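Local coordinates for 2-hydroxyethylphosphonate dioxygenase (Streptomyces viridochromogenes, PDB 4YAR), which catalyses the iron-dependent oxidative cleavage of 2-hydroxyethylphosphonate to hydroxymethylphosphonate and formate in the biosynthesis of the antibiotic phosphinothricin tripeptide, at residues A[78-82]-A[380-384]. The protein carries 1 engineered substitution. Sequence-based numbering, arbitrary orientation.
Sequences AEEMH and LEPDG. With CD (cadmium ion), chain J.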
loop_
_atom_site.group_PDB
_atom_site.type_symbol
_atom_site.label_atom_id
_atom_site.label_comp_id
_atom_site.label_asym_id
_atom_site.label_seq_id
_atom_site.Cartn_x
_atom_site.Cartn_y
_atom_site.Cartn_z
ATOM N N ALA A 78 24.558 -1.230 0.351
ATOM C CA ALA A 78 24.762 -1.011 -1.068
ATOM C C ALA A 78 25.376 -2.267 -1.645
ATOM O O ALA A 78 24.999 -2.670 -2.731
ATOM C CB ALA A 78 25.629 0.207 -1.299
ATOM N N GLU A 79 26.359 -2.851 -0.946
ATOM C CA GLU A 79 27.026 -4.043 -1.480
ATOM C C GLU A 79 26.013 -5.197 -1.663
ATOM O O GLU A 79 25.998 -5.839 -2.684
ATOM C CB GLU A 79 28.245 -4.378 -0.587
ATOM C CG GLU A 79 29.355 -3.323 -0.607
ATOM C CD GLU A 79 29.103 -2.002 0.233
ATOM O OE1 GLU A 79 28.101 -1.863 1.056
ATOM O OE2 GLU A 79 29.946 -1.054 0.047
ATOM N N GLU A 80 25.101 -5.392 -0.718
ATOM C CA GLU A 80 24.049 -6.418 -0.806
ATOM C C GLU A 80 23.049 -6.188 -1.929
ATOM O O GLU A 80 22.533 -7.132 -2.599
ATOM C CB GLU A 80 23.304 -6.534 0.549
ATOM C CG GLU A 80 24.166 -7.197 1.630
ATOM C CD GLU A 80 23.680 -7.011 3.047
ATOM O OE1 GLU A 80 22.955 -6.023 3.384
ATOM O OE2 GLU A 80 24.050 -7.878 3.845
ATOM N N MET A 81 22.719 -4.912 -2.105
ATOM C CA MET A 81 21.845 -4.502 -3.222
ATOM C C MET A 81 22.492 -4.822 -4.583
ATOM O O MET A 81 21.893 -5.520 -5.437
ATOM C CB MET A 81 21.517 -3.048 -3.068
ATOM C CG MET A 81 20.600 -2.454 -4.112
ATOM S SD MET A 81 21.452 -1.899 -5.593
ATOM C CE MET A 81 20.250 -0.700 -6.217
ATOM N N HIS A 82 23.753 -4.400 -4.724
ATOM C CA HIS A 82 24.504 -4.682 -5.967
ATOM C C HIS A 82 24.613 -6.179 -6.199
ATOM O O HIS A 82 24.360 -6.664 -7.304
ATOM C CB HIS A 82 25.919 -4.098 -5.896
ATOM C CG HIS A 82 25.952 -2.613 -5.804
ATOM N ND1 HIS A 82 27.073 -1.910 -5.401
ATOM C CD2 HIS A 82 24.991 -1.686 -6.029
ATOM C CE1 HIS A 82 26.811 -0.611 -5.415
ATOM N NE2 HIS A 82 25.544 -0.453 -5.776
ATOM N N LEU A 380 24.311 3.935 6.032
ATOM C CA LEU A 380 23.994 3.548 4.647
ATOM C C LEU A 380 24.567 4.535 3.628
ATOM O O LEU A 380 24.437 5.763 3.738
ATOM C CB LEU A 380 22.477 3.347 4.484
ATOM C CG LEU A 380 21.754 2.318 5.358
ATOM C CD1 LEU A 380 20.246 2.536 5.270
ATOM C CD2 LEU A 380 22.053 0.885 4.944
ATOM N N GLU A 381 25.181 3.993 2.605
ATOM C CA GLU A 381 25.711 4.735 1.471
ATOM C C GLU A 381 24.708 4.651 0.293
ATOM O O GLU A 381 23.718 3.897 0.367
ATOM C CB GLU A 381 27.067 4.128 1.065
ATOM C CG GLU A 381 28.151 4.357 2.081
ATOM C CD GLU A 381 29.467 3.694 1.678
ATOM O OE1 GLU A 381 30.194 4.285 0.879
ATOM O OE2 GLU A 381 29.738 2.574 2.132
ATOM N N PRO A 382 24.993 5.364 -0.826
ATOM C CA PRO A 382 24.078 5.269 -1.962
ATOM C C PRO A 382 23.812 3.904 -2.424
ATOM O O PRO A 382 24.730 3.059 -2.504
ATOM C CB PRO A 382 24.743 6.131 -3.043
ATOM C CG PRO A 382 25.570 7.133 -2.253
ATOM C CD PRO A 382 26.069 6.363 -1.069
ATOM N N ASP A 383 22.544 3.651 -2.719
ATOM C CA ASP A 383 22.003 2.301 -2.965
ATOM C C ASP A 383 21.707 1.420 -1.719
ATOM O O ASP A 383 20.968 0.418 -1.828
ATOM C CB ASP A 383 22.806 1.483 -3.961
ATOM C CG ASP A 383 22.843 2.096 -5.375
ATOM O OD1 ASP A 383 22.007 2.992 -5.728
ATOM O OD2 ASP A 383 23.784 1.738 -6.138
ATOM N N GLY A 384 22.270 1.749 -0.571
ATOM C CA GLY A 384 21.750 1.236 0.689
ATOM C C GLY A 384 20.303 1.608 0.920
ATOM O O GLY A 384 19.853 2.708 0.472
HETATM CD CD CD J . 23.202 -6.324 5.780
HETATM O O HOH W 1 25.542 0.853 2.478
HETATM O O HOH W 2 28.065 0.167 2.618
HETATM O O HOH W 3 22.834 -3.842 6.004
#
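H82 and D383 both place CG beside their own backbone N (chi1 -64° and -63°), which brings the imidazole to the carboxylate. H82 NE2 donates to D383 OD2 at 2.8 Å. The acceptor lies in the ring plane and receives the N-H on its anti lone pair. Ring and carboxylate planes stand 83° apart. M81 takes the other course: CG is anti to the backbone N, and a bend at chi2 lays the chain across D383. Its CE comes within 3.9 Å of D383 CG. A78 CB presses on the turn backbone, 3.2 Å from P382 O. This turn, E381 to G384, is type II and joins strands 374-380 and 385-388. Helix 78-82 directly follows strand 73-76, which pairs with 385-388, so the contact sits at one edge of the seven-stranded sheet. Water 1 accepts from the backbone N of A78 and of E381. E79 OE2 and E381 OE2 approach to 4.2 Å; water 2 donates to E79 OE1 and E381 OE2, which probably eases the repulsion. On the helix, E80 chelates a cadmium ion through both carboxylate oxygens. D383 OD1 also forms a salt bridge with R193, so the carboxylate is held at both oxygens and probably stays ionised.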